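PDB 6GMP: parvulin 42 from Trypanosoma brucei brucei, which probably catalyses the cis-trans isomerisation of peptidyl-prolyl bonds through its parvulin-type PPIase domain, the part of the longer protein crystallised here. Local coordinates for residues A[13-16]-A[17-20]; A[33-37]-A[38-42]; A[49-52]-A[53-56]; A[61-64]-A[65-69]; A[92-95]-A[96-100]. One frame throughout, in Å; residues are numbered along the deposited sequence. Where two conformers were deposited one is given.

Contact 1. Residues A[13-16]-A[17-20]; sequences VKHK and DVRR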
loop_
_atom_site.group_PDB
_atom_site.type_symbol
_atom_site.label_atom_id
_atom_site.label_comp_id
_atom_site.label_asym_id
_atom_site.label_seq_id
_atom_site.Cartn_x
_atom_site.Cartn_y
_atom_site.Cartn_z
ATOM N N VAL A 13 -4.839 -2.143 1.365
ATOM C CA VAL A 13 -5.908 -2.620 2.225
ATOM C C VAL A 13 -7.209 -2.358 1.479
ATOM O O VAL A 13 -7.569 -1.213 1.223
ATOM C CB VAL A 13 -5.887 -1.891 3.587
ATOM C CG1 VAL A 13 -7.030 -2.355 4.468
ATOM C CG2 VAL A 13 -4.554 -2.132 4.287
ATOM N N LYS A 14 -7.912 -3.420 1.122
ATOM C CA LYS A 14 -9.129 -3.306 0.336
ATOM C C LYS A 14 -10.319 -3.073 1.241
ATOM O O LYS A 14 -10.232 -3.165 2.469
ATOM C CB LYS A 14 -9.316 -4.567 -0.511
ATOM C CG LYS A 14 -8.273 -4.709 -1.589
ATOM C CD LYS A 14 -8.556 -5.886 -2.502
ATOM C CE LYS A 14 -7.498 -5.995 -3.574
ATOM N NZ LYS A 14 -7.962 -6.836 -4.713
ATOM N N HIS A 15 -11.462 -2.789 0.639
ATOM C CA HIS A 15 -12.717 -2.748 1.364
ATOM C C HIS A 15 -13.822 -3.240 0.430
ATOM O O HIS A 15 -13.575 -3.436 -0.777
ATOM C CB HIS A 15 -13.017 -1.353 1.914
ATOM C CG HIS A 15 -13.003 -0.273 0.881
ATOM N ND1 HIS A 15 -14.027 -0.100 -0.023
ATOM C CD2 HIS A 15 -12.099 0.698 0.624
ATOM C CE1 HIS A 15 -13.757 0.942 -0.791
ATOM N NE2 HIS A 15 -12.589 1.436 -0.425
ATOM N N LYS A 16 -15.022 -3.422 0.976
ATOM C CA LYS A 16 -16.112 -4.061 0.249
ATOM C C LYS A 16 -16.545 -3.319 -1.007
ATOM O O LYS A 16 -17.152 -3.910 -1.897
ATOM C CB LYS A 16 -17.326 -4.213 1.168
ATOM C CG LYS A 16 -18.008 -2.895 1.508
ATOM C CD LYS A 16 -19.121 -3.055 2.538
ATOM C CE LYS A 16 -20.004 -1.802 2.641
ATOM N NZ LYS A 16 -20.736 -1.457 1.371
ATOM N N ASP A 17 -16.257 -2.028 -1.076
ATOM C CA ASP A 17 -16.732 -1.202 -2.182
ATOM C C ASP A 17 -15.747 -1.067 -3.347
ATOM O O ASP A 17 -16.060 -0.384 -4.323
ATOM C CB ASP A 17 -17.141 0.186 -1.683
ATOM C CG ASP A 17 -18.396 0.155 -0.830
ATOM O OD1 ASP A 17 -19.176 -0.812 -0.940
ATOM O OD2 ASP A 17 -18.606 1.118 -0.064
ATOM N N VAL A 18 -14.588 -1.719 -3.283
ATOM C CA VAL A 18 -13.669 -1.683 -4.425
ATOM C C VAL A 18 -14.204 -2.612 -5.526
ATOM O O VAL A 18 -15.073 -3.447 -5.280
ATOM C CB VAL A 18 -12.208 -2.035 -4.045
ATOM C CG1 VAL A 18 -11.711 -1.172 -2.886
ATOM C CG2 VAL A 18 -12.060 -3.516 -3.729
ATOM N N ARG A 19 -13.699 -2.460 -6.737
ATOM C CA ARG A 19 -14.240 -3.224 -7.859
ATOM C C ARG A 19 -13.981 -4.731 -7.734
ATOM O O ARG A 19 -14.819 -5.543 -8.138
ATOM C CB ARG A 19 -13.718 -2.677 -9.195
ATOM C CG ARG A 19 -12.228 -2.365 -9.225
ATOM C CD ARG A 19 -11.842 -1.676 -10.515
ATOM N NE ARG A 19 -12.073 -0.234 -10.465
ATOM C CZ ARG A 19 -12.541 0.495 -11.475
ATOM N NH1 ARG A 19 -12.858 -0.070 -12.631
ATOM N NH2 ARG A 19 -12.702 1.801 -11.320
ATOM N N ARG A 20 -12.829 -5.098 -7.174
ATOM C CA ARG A 20 -12.498 -6.500 -6.915
ATOM C C ARG A 20 -12.204 -6.702 -5.437
ATOM O O ARG A 20 -11.038 -6.732 -5.020
ATOM C CB ARG A 20 -11.279 -6.928 -7.717
ATOM C CG ARG A 20 -11.499 -6.988 -9.215
ATOM C CD ARG A 20 -10.164 -7.075 -9.934
ATOM N NE ARG A 20 -9.314 -5.961 -9.525
ATOM C CZ ARG A 20 -9.434 -4.720 -9.989
ATOM N NH1 ARG A 20 -10.355 -4.434 -10.907
ATOM N NH2 ARG A 20 -8.629 -3.768 -9.539
HETATM O O HOH W 1 -17.916 -4.100 -4.716
#
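The salt bridge between K16 and D17 joins neighbouring side chains that lie side by side and point the same way: K16 NZ meets D17 OD1 at 2.9 Å on the syn side of the carboxylate. Nearer the strand, K14 reaches with an extended chain to the carbonyl of R20, NZ to O 3.1 Å, while the same ammonium group also bonds to the carbonyl oxygen of S22. Two carbonyls of the loop thus grip one buried lysine.

Between these ends H15 organises a type I beta turn from H15 to V18. V18 N donates to H15 O over 3.2 Å in a nearly straight bond (173°), and D17 N turns to H15 ND1, 3.1 Å away and close to the ring plane. The imidazole is brought back over the turn by a chi1 of 55°, which sets CG between the backbone N and the carbonyl carbon. V18 CG1 lies over one ring face, 3.7 Å from its centroid, in a CH-pi contact. A water donates to both K16 O and V18 O.

The turn follows strand 6-13 in the parvulin domain; H15 packs on A40 of helix 37-49, and R19 forms a salt bridge with E112, beyond strand 109-111.

Contact 2. Residues A[33-37]-A[38-42]; sequences ITRSR and ADAIN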
loop_
_atom_site.group_PDB
_atom_site.type_symbol
_atom_site.label_atom_id
_atom_site.label_comp_id
_atom_site.label_asym_id
_atom_site.label_seq_id
_atom_site.Cartn_x
_atom_site.Cartn_y
_atom_site.Cartn_z
ATOM N N ILE A 33 -13.230 -9.701 0.681
ATOM C CA ILE A 33 -13.060 -8.514 1.517
ATOM C C ILE A 33 -14.423 -7.895 1.784
ATOM O O ILE A 33 -15.088 -7.454 0.856
ATOM C CB ILE A 33 -12.170 -7.468 0.828
ATOM C CG1 ILE A 33 -10.818 -8.073 0.442
ATOM C CG2 ILE A 33 -11.971 -6.256 1.734
ATOM C CD1 ILE A 33 -10.066 -8.704 1.597
ATOM N N THR A 34 -14.839 -7.889 3.048
ATOM C CA THR A 34 -16.149 -7.380 3.435
ATOM C C THR A 34 -16.092 -6.149 4.347
ATOM O O THR A 34 -17.136 -5.578 4.653
ATOM C CB THR A 34 -16.976 -8.457 4.134
ATOM O OG1 THR A 34 -16.192 -9.048 5.174
ATOM C CG2 THR A 34 -17.376 -9.533 3.149
ATOM N N ARG A 35 -14.893 -5.730 4.757
ATOM C CA ARG A 35 -14.758 -4.592 5.671
ATOM C C ARG A 35 -15.221 -3.316 4.997
ATOM O O ARG A 35 -15.210 -3.205 3.772
ATOM C CB ARG A 35 -13.316 -4.447 6.174
ATOM C CG ARG A 35 -12.332 -3.853 5.179
ATOM C CD ARG A 35 -10.971 -3.614 5.828
ATOM N NE ARG A 35 -10.320 -4.848 6.232
ATOM C CZ ARG A 35 -9.547 -5.593 5.445
ATOM N NH1 ARG A 35 -9.329 -5.256 4.185
ATOM N NH2 ARG A 35 -8.987 -6.692 5.916
ATOM N N SER A 36 -15.653 -2.355 5.794
ATOM C CA SER A 36 -16.118 -1.090 5.254
ATOM C C SER A 36 -14.919 -0.248 4.835
ATOM O O SER A 36 -13.785 -0.505 5.215
ATOM C CB SER A 36 -16.900 -0.340 6.305
ATOM O OG SER A 36 -16.012 0.124 7.303
ATOM N N ARG A 37 -15.198 0.781 4.047
ATOM C CA ARG A 37 -14.188 1.763 3.691
ATOM C C ARG A 37 -13.549 2.345 4.965
ATOM O O ARG A 37 -12.327 2.447 5.069
ATOM C CB ARG A 37 -14.826 2.871 2.857
ATOM C CG ARG A 37 -13.866 3.981 2.472
ATOM C CD ARG A 37 -14.546 5.041 1.649
ATOM N NE ARG A 37 -13.682 6.204 1.457
ATOM C CZ ARG A 37 -13.684 7.274 2.247
ATOM N NH1 ARG A 37 -14.529 7.364 3.275
ATOM N NH2 ARG A 37 -12.858 8.277 1.994
ATOM N N ALA A 38 -14.372 2.705 5.940
ATOM C CA ALA A 38 -13.861 3.253 7.181
ATOM C C ALA A 38 -12.944 2.264 7.866
ATOM O O ALA A 38 -11.907 2.665 8.416
ATOM C CB ALA A 38 -15.006 3.660 8.089
ATOM N N ASP A 39 -13.323 0.995 7.870
ATOM C CA ASP A 39 -12.486 -0.032 8.475
ATOM C C ASP A 39 -11.117 -0.087 7.788
ATOM O O ASP A 39 -10.090 -0.227 8.458
ATOM C CB ASP A 39 -13.125 -1.410 8.353
ATOM C CG ASP A 39 -14.398 -1.566 9.167
ATOM O OD1 ASP A 39 -14.665 -0.807 10.117
ATOM O OD2 ASP A 39 -15.148 -2.513 8.811
ATOM N N ALA A 40 -11.089 -0.004 6.462
ATOM C CA ALA A 40 -9.829 -0.063 5.709
ATOM C C ALA A 40 -8.941 1.136 6.051
ATOM O O ALA A 40 -7.731 0.993 6.228
ATOM C CB ALA A 40 -10.105 -0.095 4.219
ATOM N N ILE A 41 -9.532 2.321 6.136
ATOM C CA ILE A 41 -8.774 3.504 6.508
ATOM C C ILE A 41 -8.191 3.348 7.895
ATOM O O ILE A 41 -7.017 3.643 8.113
ATOM C CB ILE A 41 -9.670 4.740 6.416
ATOM C CG1 ILE A 41 -10.045 5.013 4.949
ATOM C CG2 ILE A 41 -8.991 5.965 7.013
ATOM C CD1 ILE A 41 -11.135 6.057 4.777
ATOM N N ASN A 42 -8.989 2.881 8.841
ATOM C CA ASN A 42 -8.496 2.721 10.195
ATOM C C ASN A 42 -7.412 1.670 10.278
ATOM O O ASN A 42 -6.442 1.838 11.011
ATOM C CB ASN A 42 -9.640 2.369 11.133
ATOM C CG ASN A 42 -10.514 3.552 11.429
ATOM O OD1 ASN A 42 -10.037 4.690 11.518
ATOM N ND2 ASN A 42 -11.794 3.298 11.626
#
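A capping box formed by S36 and D39 opens helix 37-49, the first helix of this parvulin-type domain. S36 occupies the N-cap position, and its chi1 of 71° turns OG back over the first turn, where it accepts from D39 N at 2.9 Å. The reciprocal bond runs from S36 N to D39 OD2, 3.1 Å long and fairly straight at 163°, although the donor approaches from well above the carboxylate plane. Side chain and backbone of each residue therefore answer those of the other, satisfying amides at a helix start that lack a partner from a preceding turn. The carboxylate lies at the N-terminal end of the helix, where the helix dipole would probably stabilise its negative charge.

Regular helical bonding follows at once, A40 N donating to S36 O and I41 N to R37 O.

R35, just ahead of the cap, lays its aliphatic part against the first turn, CB touching D39 CB at 3.7 Å and CD passing beside A40 N. The bend at chi3 takes its guanidinium away from D39 to the carbonyl of K14, just after strand 6-13, and into a salt bridge with E71, just after helix 59-69.

R37 stands on the outer side of the helix with an extended chain, its NE in a salt bridge with E110 of strand 109-111. The side chain of I41, one turn on, passes beneath this guanidinium and covers one face: CD1 sits over the centre of the group, 3.8 Å from CZ.

Contact 3. Residues A[49-52]-A[53-56]; sequences AQHK and ERKT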
loop_
_atom_site.group_PDB
_atom_site.type_symbol
_atom_site.label_atom_id
_atom_site.label_comp_id
_atom_site.label_asym_id
_atom_site.label_seq_id
_atom_site.Cartn_x
_atom_site.Cartn_y
_atom_site.Cartn_z
ATOM N N ALA A 49 1.045 3.513 11.697
ATOM C CA ALA A 49 1.365 4.255 12.903
ATOM C C ALA A 49 2.018 3.412 14.000
ATOM O O ALA A 49 2.670 3.950 14.883
ATOM C CB ALA A 49 0.124 4.949 13.429
ATOM N N GLN A 50 1.874 2.091 13.935
ATOM C CA GLN A 50 2.563 1.240 14.902
ATOM C C GLN A 50 4.085 1.467 14.831
ATOM O O GLN A 50 4.805 1.154 15.766
ATOM C CB GLN A 50 2.217 -0.236 14.681
ATOM C CG GLN A 50 2.698 -0.749 13.360
ATOM C CD GLN A 50 2.401 -2.220 13.109
ATOM O OE1 GLN A 50 2.359 -3.044 14.016
ATOM N NE2 GLN A 50 2.230 -2.547 11.828
ATOM N N HIS A 51 4.555 2.005 13.708
ATOM C CA HIS A 51 5.968 2.358 13.551
ATOM C C HIS A 51 6.185 3.856 13.289
ATOM O O HIS A 51 7.120 4.242 12.584
ATOM C CB HIS A 51 6.574 1.544 12.411
ATOM C CG HIS A 51 6.397 0.067 12.569
ATOM N ND1 HIS A 51 6.810 -0.614 13.692
ATOM C CD2 HIS A 51 5.851 -0.859 11.745
ATOM C CE1 HIS A 51 6.527 -1.898 13.555
ATOM N NE2 HIS A 51 5.947 -2.073 12.382
ATOM N N LYS A 52 5.359 4.706 13.890
ATOM C CA LYS A 52 5.413 6.136 13.595
ATOM C C LYS A 52 6.707 6.820 14.025
ATOM O O LYS A 52 6.980 7.945 13.593
ATOM C CB LYS A 52 4.218 6.862 14.210
ATOM C CG LYS A 52 4.162 6.848 15.721
ATOM C CD LYS A 52 2.879 7.511 16.171
ATOM C CE LYS A 52 2.790 7.591 17.676
ATOM N NZ LYS A 52 2.779 6.244 18.313
ATOM N N GLU A 53 7.508 6.164 14.863
ATOM C CA GLU A 53 8.789 6.739 15.267
ATOM C C GLU A 53 9.792 6.719 14.126
ATOM O O GLU A 53 10.853 7.335 14.230
ATOM C CB GLU A 53 9.389 6.034 16.501
ATOM C CG GLU A 53 10.036 4.656 16.248
ATOM C CD GLU A 53 9.052 3.498 16.207
ATOM O OE1 GLU A 53 9.521 2.339 16.318
ATOM O OE2 GLU A 53 7.826 3.724 16.084
ATOM N N ARG A 54 9.460 6.027 13.040
ATOM C CA ARG A 54 10.380 5.922 11.909
ATOM C C ARG A 54 10.295 7.141 11.000
ATOM O O ARG A 54 9.219 7.508 10.523
ATOM C CB ARG A 54 10.106 4.654 11.100
ATOM C CG ARG A 54 10.424 3.355 11.844
ATOM C CD ARG A 54 10.055 2.137 11.022
ATOM N NE ARG A 54 10.240 0.899 11.784
ATOM C CZ ARG A 54 9.693 -0.267 11.458
ATOM N NH1 ARG A 54 8.903 -0.376 10.388
ATOM N NH2 ARG A 54 9.932 -1.323 12.226
ATOM N N LYS A 55 11.453 7.734 10.754
ATOM C CA LYS A 55 11.578 8.872 9.846
ATOM C C LYS A 55 11.564 8.294 8.439
ATOM O O LYS A 55 10.836 8.751 7.558
ATOM C CB LYS A 55 12.877 9.628 10.122
ATOM C CG LYS A 55 13.169 10.749 9.124
ATOM C CD LYS A 55 14.367 11.584 9.525
ATOM C CE LYS A 55 14.656 12.655 8.484
ATOM N NZ LYS A 55 15.681 13.636 8.946
ATOM N N THR A 56 12.385 7.272 8.248
ATOM C CA THR A 56 12.389 6.489 7.029
ATOM C C THR A 56 12.344 5.040 7.448
ATOM O O THR A 56 12.647 4.712 8.605
ATOM C CB THR A 56 13.650 6.736 6.181
ATOM O OG1 THR A 56 14.818 6.521 6.977
ATOM C CG2 THR A 56 13.647 8.156 5.628
HETATM O O HOH W 2 8.346 0.094 15.919
#
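With chi1 of H51 at -55° and that of R54 at -67°, each CG stands beside its own backbone N, and the two side chains run alongside each other in the same direction. The R54 chain is extended from CG to NE, which carries its guanidinium flat onto the H51 imidazole: group centres are 3.7 Å apart and the planes only 11° from parallel. NH1 sits toward the rim, 3.4 Å from H51 CG, while NH2 lies over the ND1 side of the ring. Q50 CG packs on the opposite face, so the imidazole is held between an aliphatic carbon and a guanidinium.

The backbone forms a type I beta turn from H51 to R54, closed by R54 N donating to H51 O at 3.0 Å. E53 folds back, and a water in the imidazole plane links its OE1 to H51 ND1, meeting the nitrogen at 2.8 Å.

This surface turn belongs to the loop between helices 37-49 and 59-69. W57 adds an edge-to-face contact with H51 and a cation-pi contact with R54. Q50 bonds back to the carbonyl of I47 at the end of the first helix and rests on V65 and F69 of the second.

Contact 4. Residues A[61-64]-A[65-69]; sequences EFVQ and VVRDF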
loop_
_atom_site.group_PDB
_atom_site.type_symbol
_atom_site.label_atom_id
_atom_site.label_comp_id
_atom_site.label_asym_id
_atom_site.label_seq_id
_atom_site.Cartn_x
_atom_site.Cartn_y
_atom_site.Cartn_z
ATOM N N GLU A 61 11.837 -3.473 6.544
ATOM C CA GLU A 61 10.760 -2.993 7.415
ATOM C C GLU A 61 9.428 -2.811 6.680
ATOM O O GLU A 61 8.353 -3.168 7.184
ATOM C CB GLU A 61 11.166 -1.686 8.083
ATOM C CG GLU A 61 12.135 -1.890 9.245
ATOM C CD GLU A 61 12.820 -0.614 9.708
ATOM O OE1 GLU A 61 12.716 0.417 9.007
ATOM O OE2 GLU A 61 13.478 -0.640 10.777
ATOM N N PHE A 62 9.473 -2.257 5.479
ATOM C CA PHE A 62 8.238 -2.087 4.749
ATOM C C PHE A 62 7.648 -3.415 4.263
ATOM O O PHE A 62 6.434 -3.623 4.308
ATOM C CB PHE A 62 8.419 -1.143 3.561
ATOM C CG PHE A 62 7.109 -0.707 2.966
ATOM C CD1 PHE A 62 6.296 0.180 3.660
ATOM C CD2 PHE A 62 6.651 -1.228 1.767
ATOM C CE1 PHE A 62 5.073 0.565 3.161
ATOM C CE2 PHE A 62 5.417 -0.843 1.258
ATOM C CZ PHE A 62 4.635 0.066 1.955
ATOM N N VAL A 63 8.515 -4.304 3.791
ATOM C CA VAL A 63 8.093 -5.609 3.296
ATOM C C VAL A 63 7.417 -6.408 4.414
ATOM O O VAL A 63 6.505 -7.188 4.158
ATOM C CB VAL A 63 9.297 -6.336 2.698
ATOM C CG1 VAL A 63 9.024 -7.822 2.554
ATOM C CG2 VAL A 63 9.654 -5.697 1.352
ATOM N N GLN A 64 7.836 -6.188 5.656
ATOM C CA GLN A 64 7.170 -6.832 6.786
ATOM C C GLN A 64 5.679 -6.507 6.815
ATOM O O GLN A 64 4.845 -7.398 6.981
ATOM C CB GLN A 64 7.804 -6.422 8.105
ATOM C CG GLN A 64 7.230 -7.154 9.318
ATOM C CD GLN A 64 7.483 -8.642 9.262
ATOM O OE1 GLN A 64 8.607 -9.083 9.025
ATOM N NE2 GLN A 64 6.431 -9.430 9.469
ATOM N N VAL A 65 5.326 -5.240 6.630
ATOM C CA VAL A 65 3.921 -4.889 6.675
ATOM C C VAL A 65 3.200 -5.349 5.408
ATOM O O VAL A 65 2.034 -5.713 5.470
ATOM C CB VAL A 65 3.674 -3.399 6.983
ATOM C CG1 VAL A 65 4.127 -3.089 8.414
ATOM C CG2 VAL A 65 4.371 -2.502 5.997
ATOM N N VAL A 66 3.886 -5.403 4.268
ATOM C CA VAL A 66 3.297 -5.987 3.063
ATOM C C VAL A 66 2.935 -7.453 3.317
ATOM O O VAL A 66 1.820 -7.904 3.034
ATOM C CB VAL A 66 4.264 -5.909 1.853
ATOM C CG1 VAL A 66 3.688 -6.666 0.665
ATOM C CG2 VAL A 66 4.586 -4.445 1.472
ATOM N N ARG A 67 3.901 -8.203 3.850
ATOM C CA ARG A 67 3.694 -9.620 4.128
ATOM C C ARG A 67 2.548 -9.868 5.111
ATOM O O ARG A 67 1.818 -10.839 4.961
ATOM C CB ARG A 67 4.973 -10.269 4.650
ATOM C CG ARG A 67 6.048 -10.343 3.614
ATOM C CD ARG A 67 7.353 -10.765 4.216
ATOM N NE ARG A 67 8.392 -10.878 3.196
ATOM C CZ ARG A 67 9.677 -11.057 3.459
ATOM N NH1 ARG A 67 10.095 -11.179 4.711
ATOM N NH2 ARG A 67 10.539 -11.130 2.463
ATOM N N ASP A 68 2.392 -8.978 6.085
ATOM C CA ASP A 68 1.387 -9.162 7.132
ATOM C C ASP A 68 -0.001 -8.673 6.730
ATOM O O ASP A 68 -1.000 -9.213 7.202
ATOM C CB ASP A 68 1.815 -8.456 8.421
ATOM C CG ASP A 68 3.032 -9.093 9.077
ATOM O OD1 ASP A 68 3.383 -10.245 8.736
ATOM O OD2 ASP A 68 3.632 -8.414 9.931
ATOM N N PHE A 69 -0.079 -7.675 5.849
ATOM C CA PHE A 69 -1.334 -6.947 5.654
ATOM C C PHE A 69 -1.768 -6.693 4.211
ATOM O O PHE A 69 -2.950 -6.461 3.987
ATOM C CB PHE A 69 -1.314 -5.593 6.380
ATOM C CG PHE A 69 -1.214 -5.697 7.876
ATOM C CD1 PHE A 69 -2.321 -6.056 8.643
ATOM C CD2 PHE A 69 -0.026 -5.408 8.528
ATOM C CE1 PHE A 69 -2.231 -6.139 10.019
ATOM C CE2 PHE A 69 0.067 -5.488 9.905
ATOM C CZ PHE A 69 -1.036 -5.854 10.652
HETATM O O HOH W 3 5.669 -11.649 7.754
HETATM O O HOH W 4 8.749 -11.208 7.281
#
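Q64 and D68, one turn apart on helix 59-69, are joined through their side chains: Q64 NE2 donates to D68 OD2 at 3.0 Å in an almost straight bond (173°). The carboxylate oxygen lies in the amide plane and is met on its syn side. Q64 reaches it by bending at chi2 (63°) after CG has set off anti to the backbone N.

Beside this pair, the extended R67 chain returns along the helix so that V63 CG1 lies over one guanidinium face, 3.2 Å from NE and displaced toward the rim. R67 NH2 is engaged in a salt bridge with D78. A water in the guanidinium plane connects R67 NH1, at 2.9 Å, with Q64 OE1, and another runs from D68 OD1 to Q64 NE2, weakly at the amide end.

On the inner side, F62 places CE2 3.7 Å from V66 CG2. F62 also stacks on Y119, and F62, V65 and V66 all meet V11 of strand 6-13, seating the helix on the sheet.

The helix is thus divided by chemistry: an apolar flank faces the strands, whereas on the polar flank two waters and the Q64-D68 bond satisfy the amide and carboxylate, and D78 would probably balance the charge of R67.

Contact 5. Residues A[92-95]-A[96-100]; sequences GFDT and VAFSL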
loop_
_atom_site.group_PDB
_atom_site.type_symbol
_atom_site.label_atom_id
_atom_site.label_comp_id
_atom_site.label_asym_id
_atom_site.label_seq_id
_atom_site.Cartn_x
_atom_site.Cartn_y
_atom_site.Cartn_z
ATOM N N GLY A 92 -4.702 10.388 -7.448
ATOM C CA GLY A 92 -4.622 10.300 -6.000
ATOM C C GLY A 92 -3.351 9.610 -5.556
ATOM O O GLY A 92 -2.674 10.055 -4.626
ATOM N N PHE A 93 -3.029 8.510 -6.228
ATOM C CA PHE A 93 -1.842 7.721 -5.929
ATOM C C PHE A 93 -0.611 8.501 -6.337
ATOM O O PHE A 93 0.342 8.658 -5.568
ATOM C CB PHE A 93 -1.897 6.402 -6.709
ATOM C CG PHE A 93 -0.749 5.469 -6.436
ATOM C CD1 PHE A 93 0.480 5.663 -7.038
ATOM C CD2 PHE A 93 -0.911 4.385 -5.603
ATOM C CE1 PHE A 93 1.529 4.798 -6.791
ATOM C CE2 PHE A 93 0.129 3.518 -5.359
ATOM C CZ PHE A 93 1.350 3.722 -5.961
ATOM N N ASP A 94 -0.637 8.975 -7.572
ATOM C CA ASP A 94 0.503 9.640 -8.166
ATOM C C ASP A 94 0.996 10.820 -7.335
ATOM O O ASP A 94 2.195 10.948 -7.105
ATOM C CB ASP A 94 0.143 10.105 -9.575
ATOM C CG ASP A 94 1.322 10.678 -10.310
ATOM O OD1 ASP A 94 2.194 9.888 -10.720
ATOM O OD2 ASP A 94 1.388 11.914 -10.458
ATOM N N THR A 95 0.083 11.675 -6.881
ATOM C CA THR A 95 0.481 12.891 -6.180
ATOM C C THR A 95 1.202 12.570 -4.869
ATOM O O THR A 95 2.239 13.164 -4.563
ATOM C CB THR A 95 -0.715 13.840 -5.918
ATOM O OG1 THR A 95 -0.251 15.030 -5.270
ATOM C CG2 THR A 95 -1.773 13.181 -5.049
ATOM N N VAL A 96 0.660 11.618 -4.115
ATOM C CA VAL A 96 1.250 11.210 -2.841
ATOM C C VAL A 96 2.581 10.522 -3.082
ATOM O O VAL A 96 3.561 10.819 -2.393
ATOM C CB VAL A 96 0.301 10.271 -2.057
ATOM C CG1 VAL A 96 1.001 9.640 -0.855
ATOM C CG2 VAL A 96 -0.932 11.035 -1.599
ATOM N N ALA A 97 2.614 9.612 -4.049
ATOM C CA ALA A 97 3.814 8.840 -4.350
ATOM C C ALA A 97 4.989 9.752 -4.701
ATOM O O ALA A 97 6.092 9.568 -4.197
ATOM C CB ALA A 97 3.551 7.865 -5.480
ATOM N N PHE A 98 4.746 10.740 -5.553
ATOM C CA PHE A 98 5.822 11.613 -6.025
ATOM C C PHE A 98 6.126 12.775 -5.065
ATOM O O PHE A 98 6.964 13.626 -5.347
ATOM C CB PHE A 98 5.546 12.050 -7.469
ATOM C CG PHE A 98 5.782 10.949 -8.444
ATOM C CD1 PHE A 98 7.022 10.790 -9.037
ATOM C CD2 PHE A 98 4.787 10.023 -8.721
ATOM C CE1 PHE A 98 7.253 9.735 -9.910
ATOM C CE2 PHE A 98 5.018 8.976 -9.582
ATOM C CZ PHE A 98 6.248 8.834 -10.181
ATOM N N SER A 99 5.474 12.752 -3.904
ATOM C CA SER A 99 5.783 13.679 -2.822
ATOM C C SER A 99 6.755 13.049 -1.824
ATOM O O SER A 99 7.328 13.745 -0.987
ATOM C CB SER A 99 4.506 14.085 -2.085
ATOM O OG SER A 99 4.108 13.086 -1.157
ATOM N N LEU A 100 6.935 11.734 -1.901
ATOM C CA LEU A 100 7.794 11.035 -0.954
ATOM C C LEU A 100 9.276 11.280 -1.208
ATOM O O LEU A 100 9.726 11.337 -2.352
ATOM C CB LEU A 100 7.531 9.531 -1.007
ATOM C CG LEU A 100 6.119 9.073 -0.663
ATOM C CD1 LEU A 100 5.954 7.582 -1.001
ATOM C CD2 LEU A 100 5.799 9.331 0.799
#
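F93 and A97 make up the tightly packed side of this short helical turn. The phenyl ring swings over the inner flank of the helix, its CG anti to the backbone N (chi1 -177°), and brings CE1 to 3.9 Å from A97 CB. Their backbones are joined as well, A97 N donating to F93 O at 2.9 Å. Both side chains press on I118 of strand 114-120, and the F93 ring also meets H116 edge to face.

These residues belong to helix 91-97 of the parvulin domain, which lies against the antiparallel sheet; F98 is the first residue to leave helical geometry. F98 N still donates to D94 O, 3.0 Å away, and that carbonyl oxygen also sits at the edge of the F98 ring, in its plane. The carboxylate of D94 comes close to the same ring, OD1 3.2 Å from CE2, with the two planes turned by 40°. D94 OD1 accepts from G87 N, a bond that holds the carboxylate beside the phenyl group, while F8 of strand 6-13 meets F98 edge to face.

The exposed side is made by T95 and S99. T95 CG2 meets the V96 side chain loosely, 4.1 Å from V96 CG2. S99 turns back on the helix end: chi1 of 80° directs OG to V96 O at 2.6 Å, and S99 N donates to the same oxygen, so two donors hold this carbonyl where the helix gives way to the turn from A97 to L100.

From the N terminus, strand 6-13 runs into contact 1, a turn in the loop before helix 37-49, and contact 2 starts that helix. The two touch: K16 N meets R35 O at 2.8 Å, so both ends of the loop are drawn together. Contact 3 turns the chain between helices 37-49 and 59-69, and Q50 and R54 touch contact 4 on the second helix. Contact 5 ends helix 91-97, on the opposite side of the chain's centre from contact 4, with centres about 20 Å apart. All five follow in series, neither nested nor crossing; contacts 4 and 5 both pack against the antiparallel sheet.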